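Side-chain contacts in acetylornithine aminotransferase (Aquifex aeolicus, PDB 2EH6), which catalyses the pyridoxal phosphate-dependent transfer of an amino group from N(2)-acetyl-L-ornithine to 2-oxoglutarate, a step in the making of arginine: residues K167-E172 with K205-I210; A174-E179 with S196-I201. One frame throughout, in Å; residues are numbered along the deposited sequence.

Contact 1 of 2, residues K167-E172 with K205-I210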
ATOM      1  N   LYS A 167       1.288 -33.136   7.001  1.00 46.23           N
ATOM      2  CA  LYS A 167       0.006 -33.548   6.443  1.00 47.99           C
ATOM      3  C   LYS A 167      -0.466 -32.649   5.302  1.00 47.79           C
ATOM      4  O   LYS A 167      -1.378 -33.014   4.557  1.00 48.50           O
ATOM      5  CB  LYS A 167      -1.063 -33.570   7.538  1.00 49.88           C
ATOM      6  CG  LYS A 167      -0.724 -34.456   8.724  1.00 53.15           C
ATOM      7  N   LEU A 168       0.155 -31.481   5.160  1.00 46.75           N
ATOM      8  CA  LEU A 168      -0.240 -30.539   4.117  1.00 44.84           C
ATOM      9  C   LEU A 168       0.828 -30.318   3.055  1.00 44.06           C
ATOM     10  O   LEU A 168       0.552 -29.737   2.006  1.00 43.59           O
ATOM     11  CB  LEU A 168      -0.608 -29.187   4.747  1.00 44.16           C
ATOM     12  CG  LEU A 168      -1.751 -29.158   5.769  1.00 43.34           C
ATOM     13  CD1 LEU A 168      -1.799 -27.796   6.443  1.00 43.52           C
ATOM     14  CD2 LEU A 168      -3.072 -29.458   5.079  1.00 42.29           C
ATOM     15  N   LEU A 169       2.045 -30.778   3.318  1.00 43.50           N
ATOM     16  CA  LEU A 169       3.127 -30.578   2.365  1.00 45.28           C
ATOM     17  C   LEU A 169       3.226 -31.666   1.295  1.00 46.56           C
ATOM     18  O   LEU A 169       3.277 -32.855   1.604  1.00 47.66           O
ATOM     19  CB  LEU A 169       4.459 -30.454   3.112  1.00 44.70           C
ATOM     20  CG  LEU A 169       5.640 -29.836   2.353  1.00 46.94           C
ATOM     21  CD1 LEU A 169       6.697 -29.393   3.348  1.00 47.65           C
ATOM     22  CD2 LEU A 169       6.221 -30.834   1.357  1.00 47.74           C
ATOM     23  N   ASP A 170       3.238 -31.242   0.035  1.00 47.14           N
ATOM     24  CA  ASP A 170       3.361 -32.157  -1.093  1.00 47.54           C
ATOM     25  C   ASP A 170       4.377 -31.568  -2.061  1.00 47.82           C
ATOM     26  O   ASP A 170       5.007 -30.557  -1.751  1.00 48.15           O
ATOM     27  CB  ASP A 170       2.012 -32.370  -1.791  1.00 49.10           C
ATOM     28  CG  ASP A 170       1.357 -31.075  -2.222  1.00 50.97           C
ATOM     29  OD1 ASP A 170       1.987 -30.299  -2.965  1.00 51.73           O
ATOM     30  OD2 ASP A 170       0.199 -30.839  -1.819  1.00 54.13           O
ATOM     31  N   GLU A 171       4.541 -32.191  -3.225  1.00 46.57           N
ATOM     32  CA  GLU A 171       5.527 -31.729  -4.204  1.00 46.36           C
ATOM     33  C   GLU A 171       5.090 -30.458  -4.963  1.00 44.23           C
ATOM     34  O   GLU A 171       5.837 -29.874  -5.736  1.00 44.01           O
ATOM     35  CB  GLU A 171       5.838 -32.873  -5.178  1.00 48.71           C
ATOM     36  CG  GLU A 171       4.601 -33.377  -5.925  1.00 52.30           C
ATOM     37  CD  GLU A 171       3.736 -34.177  -4.980  1.00 55.19           C
ATOM     38  OE1 GLU A 171       4.268 -35.021  -4.267  1.00 57.28           O
ATOM     39  OE2 GLU A 171       2.526 -33.966  -4.980  1.00 55.71           O
ATOM     40  N   GLU A 172       3.826 -30.043  -4.746  1.00 42.80           N
ATOM     41  CA  GLU A 172       3.354 -28.819  -5.404  1.00 42.56           C
ATOM     42  C   GLU A 172       3.411 -27.608  -4.460  1.00 39.81           C
ATOM     43  O   GLU A 172       2.965 -26.510  -4.770  1.00 39.42           O
ATOM     44  CB  GLU A 172       1.915 -29.043  -5.881  1.00 44.92           C
ATOM     45  CG  GLU A 172       1.829 -29.988  -7.085  1.00 49.18           C
ATOM     46  CD  GLU A 172       0.389 -30.104  -7.536  1.00 53.37           C
ATOM     47  OE1 GLU A 172      -0.181 -29.097  -7.939  1.00 56.13           O
ATOM     48  OE2 GLU A 172      -0.140 -31.214  -7.528  1.00 56.27           O
ATOM     49  N   LYS A 205      12.612 -30.891   1.908  1.00 52.60           N
ATOM     50  CA  LYS A 205      11.499 -31.005   0.952  1.00 49.64           C
ATOM     51  C   LYS A 205      11.665 -30.054  -0.243  1.00 48.07           C
ATOM     52  O   LYS A 205      10.898 -30.065  -1.201  1.00 46.22           O
ATOM     53  CB  LYS A 205      10.187 -30.688   1.685  1.00 51.92           C
ATOM     54  CG  LYS A 205       9.705 -31.845   2.560  1.00 53.52           C
ATOM     55  CD  LYS A 205       9.409 -33.106   1.748  1.00 55.23           C
ATOM     56  CE  LYS A 205       8.774 -34.209   2.601  1.00 55.02           C
ATOM     57  NZ  LYS A 205       9.657 -34.546   3.717  1.00 55.12           N
ATOM     58  N   ASP A 206      12.692 -29.186  -0.139  1.00 46.27           N
ATOM     59  CA  ASP A 206      12.936 -28.170  -1.174  1.00 46.61           C
ATOM     60  C   ASP A 206      11.767 -27.181  -1.305  1.00 45.85           C
ATOM     61  O   ASP A 206      11.198 -26.960  -2.368  1.00 44.91           O
ATOM     62  CB  ASP A 206      13.213 -28.857  -2.514  1.00 48.19           C
ATOM     63  CG  ASP A 206      14.037 -27.930  -3.406  1.00 50.85           C
ATOM     64  OD1 ASP A 206      15.022 -27.379  -2.910  1.00 53.27           O
ATOM     65  OD2 ASP A 206      13.706 -27.789  -4.582  1.00 53.17           O
ATOM     66  N   VAL A 207      11.402 -26.604  -0.141  1.00 43.46           N
ATOM     67  CA  VAL A 207      10.331 -25.612  -0.104  1.00 41.09           C
ATOM     68  C   VAL A 207      10.831 -24.287   0.476  1.00 38.97           C
ATOM     69  O   VAL A 207      11.595 -24.249   1.432  1.00 36.00           O
ATOM     70  CB  VAL A 207       9.214 -26.164   0.785  1.00 41.88           C
ATOM     71  CG1 VAL A 207       8.193 -25.067   1.081  1.00 42.86           C
ATOM     72  CG2 VAL A 207       8.522 -27.324   0.094  1.00 42.98           C
ATOM     73  N   LEU A 208      10.395 -23.176  -0.114  1.00 35.68           N
ATOM     74  CA  LEU A 208      10.822 -21.857   0.340  1.00 34.13           C
ATOM     75  C   LEU A 208      10.261 -21.487   1.703  1.00 31.90           C
ATOM     76  O   LEU A 208       9.098 -21.753   2.004  1.00 32.64           O
ATOM     77  CB  LEU A 208      10.413 -20.781  -0.673  1.00 33.22           C
ATOM     78  CG  LEU A 208      11.011 -20.832  -2.080  1.00 34.24           C
ATOM     79  CD1 LEU A 208      10.461 -19.671  -2.908  1.00 33.09           C
ATOM     80  CD2 LEU A 208      12.529 -20.759  -2.000  1.00 33.34           C
ATOM     81  N   LEU A 209      11.104 -20.876   2.528  1.00 31.65           N
ATOM     82  CA  LEU A 209      10.703 -20.429   3.854  1.00 31.21           C
ATOM     83  C   LEU A 209      10.506 -18.919   3.765  1.00 30.52           C
ATOM     84  O   LEU A 209      11.445 -18.175   3.477  1.00 29.45           O
ATOM     85  CB  LEU A 209      11.783 -20.757   4.890  1.00 31.31           C
ATOM     86  CG  LEU A 209      11.544 -20.229   6.309  1.00 32.69           C
ATOM     87  CD1 LEU A 209      10.224 -20.756   6.842  1.00 29.26           C
ATOM     88  CD2 LEU A 209      12.694 -20.634   7.214  1.00 32.00           C
ATOM     89  N   ILE A 210       9.276 -18.477   3.997  1.00 31.40           N
ATOM     90  CA  ILE A 210       8.937 -17.061   3.933  1.00 29.27           C
ATOM     91  C   ILE A 210       8.492 -16.620   5.312  1.00 28.05           C
ATOM     92  O   ILE A 210       7.470 -17.082   5.819  1.00 28.51           O
ATOM     93  CB  ILE A 210       7.783 -16.814   2.944  1.00 30.80           C
ATOM     94  CG1 ILE A 210       8.148 -17.385   1.574  1.00 30.32           C
ATOM     95  CG2 ILE A 210       7.478 -15.313   2.857  1.00 28.24           C
ATOM     96  CD1 ILE A 210       6.965 -17.563   0.647  1.00 31.86           C
TER
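Leu169 lays both of its methyl groups against the aliphatic part of Lys205, and apolar packing of this kind is all that joins 167-172 to 205-210, since no hydrogen bond spans them. The closest approach is from Leu169 CD2 to Lys205 CG, 3.8 Å, and the same methyl lies 3.9 Å from Lys205 CD. Its twin, Leu169 CD1, sits 4.1 Å from Lys205 CB, so the branched end of the leucine covers the first three methylenes of the lysine, the two side chains crossing at a slant. With CG of Leu169 set anti to the backbone N (chi1 -162°), the fork is carried across to the other segment. Lysine suits the outer side of such a patch: its inner methylenes cover the leucine, while the chain, bent at chi2 and again at chi4, takes the ammonium group on past the leucine; the residue as a whole is exposed. Deeper in, Leu169 CD1 approaches CG2 of the buried Val207 more loosely, at 4.3 Å. An alanine here in place of Leu169 would lack CG and both methyls and is likely to leave the Lys205 methylenes and Val207 CG2 without their apolar cover on this side.

Within the loop, Asp170 OD1 accepts from the backbone N of Glu172 at 2.6 Å through its anti lone pair, with an N-H...O angle of 140°. This is an Asx turn, a role for which the short aspartate side chain is well suited. Glu172 OE1 in turn bonds to Trp118 NE1.

Past helix 192-205 the chain turns at Asp206, with positive phi, before strand 208-212 begins. Leu169 also touches Ile201 of that helix and Ile121 of strand 119-123, while Val207 rests on Thr173 and Ile176 of strand 173-178.

Contact 2 of 2, residues A174-E179 with S196-I201. With PLP (pyridoxal-5'-phosphate), chain C.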
ATOM      1  N   ALA A 174       4.992 -24.572  -2.836  1.00 35.18           N
ATOM      2  CA  ALA A 174       6.015 -23.603  -3.212  1.00 33.66           C
ATOM      3  C   ALA A 174       6.740 -23.046  -2.000  1.00 32.62           C
ATOM      4  O   ALA A 174       7.932 -22.746  -2.063  1.00 32.61           O
ATOM      5  CB  ALA A 174       5.387 -22.465  -4.014  1.00 33.41           C
ATOM      6  N   GLY A 175       6.019 -22.907  -0.895  1.00 32.57           N
ATOM      7  CA  GLY A 175       6.643 -22.374   0.297  1.00 32.36           C
ATOM      8  C   GLY A 175       5.781 -22.397   1.538  1.00 30.89           C
ATOM      9  O   GLY A 175       4.584 -22.686   1.485  1.00 31.03           O
ATOM     10  N   ILE A 176       6.418 -22.097   2.663  1.00 31.50           N
ATOM     11  CA  ILE A 176       5.756 -22.043   3.959  1.00 31.55           C
ATOM     12  C   ILE A 176       5.887 -20.603   4.466  1.00 32.26           C
ATOM     13  O   ILE A 176       6.979 -20.031   4.441  1.00 31.82           O
ATOM     14  CB  ILE A 176       6.426 -23.010   4.958  1.00 32.48           C
ATOM     15  CG1 ILE A 176       6.296 -24.449   4.440  1.00 33.48           C
ATOM     16  CG2 ILE A 176       5.786 -22.872   6.331  1.00 31.45           C
ATOM     17  CD1 ILE A 176       6.877 -25.499   5.364  1.00 32.59           C
ATOM     18  N   ILE A 177       4.770 -20.026   4.908  1.00 31.39           N
ATOM     19  CA  ILE A 177       4.729 -18.648   5.401  1.00 29.48           C
ATOM     20  C   ILE A 177       4.474 -18.650   6.904  1.00 28.82           C
ATOM     21  O   ILE A 177       3.516 -19.267   7.372  1.00 28.57           O
ATOM     22  CB  ILE A 177       3.590 -17.858   4.720  1.00 29.85           C
ATOM     23  CG1 ILE A 177       3.731 -17.945   3.200  1.00 26.94           C
ATOM     24  CG2 ILE A 177       3.624 -16.407   5.172  1.00 28.17           C
ATOM     25  CD1 ILE A 177       2.544 -17.381   2.441  1.00 28.43           C
ATOM     26  N   ILE A 178       5.296 -17.934   7.662  1.00 28.56           N
ATOM     27  CA  ILE A 178       5.114 -17.936   9.106  1.00 28.37           C
ATOM     28  C   ILE A 178       5.575 -16.663   9.810  1.00 27.51           C
ATOM     29  O   ILE A 178       6.402 -15.918   9.290  1.00 27.74           O
ATOM     30  CB  ILE A 178       5.883 -19.136   9.709  1.00 29.73           C
ATOM     31  CG1 ILE A 178       5.548 -19.307  11.192  1.00 30.95           C
ATOM     32  CG2 ILE A 178       7.388 -18.934   9.508  1.00 29.19           C
ATOM     33  CD1 ILE A 178       6.144 -20.571  11.804  1.00 32.73           C
ATOM     34  N   GLU A 179       5.020 -16.419  10.996  1.00 26.89           N
ATOM     35  CA  GLU A 179       5.423 -15.285  11.823  1.00 27.22           C
ATOM     36  C   GLU A 179       6.186 -15.934  12.977  1.00 28.16           C
ATOM     37  O   GLU A 179       5.672 -16.865  13.586  1.00 28.11           O
ATOM     38  CB  GLU A 179       4.201 -14.553  12.392  1.00 27.45           C
ATOM     39  CG  GLU A 179       3.284 -13.946  11.354  1.00 28.71           C
ATOM     40  CD  GLU A 179       1.904 -13.666  11.907  1.00 31.03           C
ATOM     41  OE1 GLU A 179       1.737 -12.670  12.650  1.00 29.42           O
ATOM     42  OE2 GLU A 179       0.986 -14.456  11.611  1.00 31.63           O
ATOM     43  N   SER A 196      13.193 -25.013  14.214  1.00 41.71           N
ATOM     44  CA  SER A 196      14.339 -25.802  13.781  1.00 42.63           C
ATOM     45  C   SER A 196      13.875 -26.855  12.780  1.00 41.47           C
ATOM     46  O   SER A 196      14.420 -26.971  11.684  1.00 42.17           O
ATOM     47  CB  SER A 196      14.988 -26.490  14.981  1.00 43.90           C
ATOM     48  OG  SER A 196      15.965 -27.427  14.557  1.00 48.74           O
ATOM     49  N   LYS A 197      12.857 -27.614  13.167  1.00 41.38           N
ATOM     50  CA  LYS A 197      12.317 -28.656  12.310  1.00 41.68           C
ATOM     51  C   LYS A 197      11.726 -28.073  11.037  1.00 41.43           C
ATOM     52  O   LYS A 197      11.871 -28.651   9.960  1.00 41.79           O
ATOM     53  CB  LYS A 197      11.246 -29.453  13.056  1.00 43.41           C
ATOM     54  CG  LYS A 197      11.776 -30.255  14.233  1.00 45.71           C
ATOM     55  CD  LYS A 197      10.643 -30.981  14.942  1.00 48.44           C
ATOM     56  CE  LYS A 197      11.142 -31.762  16.151  1.00 48.69           C
ATOM     57  NZ  LYS A 197      10.008 -32.387  16.888  1.00 49.41           N
ATOM     58  N   LEU A 198      11.057 -26.929  11.161  1.00 40.75           N
ATOM     59  CA  LEU A 198      10.450 -26.282  10.003  1.00 39.79           C
ATOM     60  C   LEU A 198      11.549 -25.897   9.022  1.00 39.90           C
ATOM     61  O   LEU A 198      11.399 -26.057   7.813  1.00 39.68           O
ATOM     62  CB  LEU A 198       9.661 -25.038  10.432  1.00 39.94           C
ATOM     63  CG  LEU A 198       8.731 -24.411   9.385  1.00 38.92           C
ATOM     64  CD1 LEU A 198       7.688 -25.430   8.954  1.00 37.74           C
ATOM     65  CD2 LEU A 198       8.045 -23.178   9.970  1.00 35.71           C
ATOM     66  N   GLN A 199      12.659 -25.394   9.549  1.00 41.08           N
ATOM     67  CA  GLN A 199      13.782 -25.010   8.704  1.00 43.73           C
ATOM     68  C   GLN A 199      14.290 -26.270   8.004  1.00 45.79           C
ATOM     69  O   GLN A 199      14.607 -26.251   6.813  1.00 45.76           O
ATOM     70  CB  GLN A 199      14.897 -24.395   9.555  1.00 44.90           C
ATOM     71  CG  GLN A 199      16.138 -23.999   8.768  1.00 46.99           C
ATOM     72  CD  GLN A 199      15.894 -22.827   7.838  1.00 48.94           C
ATOM     73  OE1 GLN A 199      15.797 -21.680   8.278  1.00 49.75           O
ATOM     74  NE2 GLN A 199      15.785 -23.110   6.545  1.00 49.82           N
ATOM     75  N   GLU A 200      14.351 -27.363   8.763  1.00 46.89           N
ATOM     76  CA  GLU A 200      14.812 -28.657   8.257  1.00 48.75           C
ATOM     77  C   GLU A 200      13.932 -29.128   7.108  1.00 47.88           C
ATOM     78  O   GLU A 200      14.426 -29.516   6.049  1.00 47.75           O
ATOM     79  CB  GLU A 200      14.775 -29.699   9.377  1.00 51.32           C
ATOM     80  CG  GLU A 200      15.144 -31.105   8.938  1.00 55.53           C
ATOM     81  CD  GLU A 200      14.812 -32.149   9.988  1.00 57.96           C
ATOM     82  OE1 GLU A 200      13.613 -32.313  10.305  1.00 58.51           O
ATOM     83  OE2 GLU A 200      15.749 -32.802  10.499  1.00 60.39           O
ATOM     84  N   ILE A 201      12.624 -29.095   7.334  1.00 48.43           N
ATOM     85  CA  ILE A 201      11.655 -29.510   6.332  1.00 49.51           C
ATOM     86  C   ILE A 201      11.850 -28.760   5.023  1.00 50.08           C
ATOM     87  O   ILE A 201      11.855 -29.359   3.949  1.00 50.06           O
ATOM     88  CB  ILE A 201      10.218 -29.264   6.826  1.00 51.08           C
ATOM     89  CG1 ILE A 201       9.923 -30.172   8.021  1.00 52.39           C
ATOM     90  CG2 ILE A 201       9.229 -29.512   5.700  1.00 52.11           C
ATOM     91  CD1 ILE A 201       8.527 -30.000   8.584  1.00 54.07           C
TER
HETATM   92  N1  PLP C1001       1.522  -9.173   8.480  1.00 40.84           N
HETATM   93  C2  PLP C1001       1.778  -9.066   9.797  1.00 41.06           C
HETATM   94  C2A PLP C1001       2.556 -10.145  10.506  1.00 40.23           C
HETATM   95  C3  PLP C1001       1.324  -7.947  10.523  1.00 43.17           C
HETATM   96  O3  PLP C1001       1.584  -7.835  11.861  1.00 48.34           O
HETATM   97  C4  PLP C1001       0.586  -6.929   9.833  1.00 41.56           C
HETATM   98  C4A PLP C1001       0.120  -5.746  10.593  1.00 43.09           C
HETATM   99  C5  PLP C1001       0.332  -7.093   8.411  1.00 40.82           C
HETATM  100  C6  PLP C1001       0.828  -8.243   7.780  1.00 41.32           C
HETATM  101  C5A PLP C1001      -0.450  -6.054   7.623  1.00 40.81           C
HETATM  102  O4P PLP C1001       0.372  -4.904   7.411  1.00 41.58           O
HETATM  103  P   PLP C1001      -0.469  -3.792   6.581  1.00 39.36           P
HETATM  104  O1P PLP C1001       0.409  -2.616   6.380  1.00 39.63           O
HETATM  105  O2P PLP C1001      -0.937  -4.344   5.159  1.00 41.05           O
HETATM  106  O3P PLP C1001      -1.766  -3.366   7.434  1.00 38.70           O
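Leu198 reaches from helix 192-205 down to strand 173-178 and spreads its two methyls over two isoleucines. From CB, which points toward the strand, the side chain runs to CG, placed anti to the backbone N (chi1 -168°), and there it forks. CD1 meets Ile176, lying 3.7 Å from Ile176 CD1 and 4.1 Å from Ile176 CG2, as the two side chains pass at a slant. CD2 turns to the next residue on the same face of the strand and meets Ile178 tip to tip, 3.7 Å from Ile178 CD1. Beta-branched isoleucine suits an extended strand, and its long CG1-CD1 arm spans the gap to the helix; leucine, forked at its end, can serve both partners at once. All three side chains are buried.

Ile177 points away from the helix, and at the end of the segment Glu179 reaches the cofactor: its OE1 lies 3.4 Å from C2A, the methyl carbon of pyridoxal phosphate, while its OE2 accepts from the backbone N of Phe127. A helix packed by aliphatic side chains on a largely parallel sheet, with cofactor-binding residues near the ends of its strands, is characteristic of the large domain of fold-type I aminotransferases.

How the contacts relate
From the N terminus, the chain leaves helix 162-166 through 167-172, the first half of contact 1, and passes directly into strand 173-178, which supplies the first half of contact 2. It returns in helix 192-205, whose residues 196-201 close the inner loop of contact 2; then 205-210 closes the wider loop of contact 1. Along the chain, contact 2 thus falls wholly between the two halves of contact 1. Their centres are about 8 Å apart. Strand 208-212 runs parallel beside 173-178, and Ile176 N probably bonds to Leu208 O, as Ile210 N does to Ile176 O. Together the contacts describe a beta-alpha-beta crossover: contact 2 sets its helix on the sheet, and contact 1 joins its return turn to the loop entering the first strand.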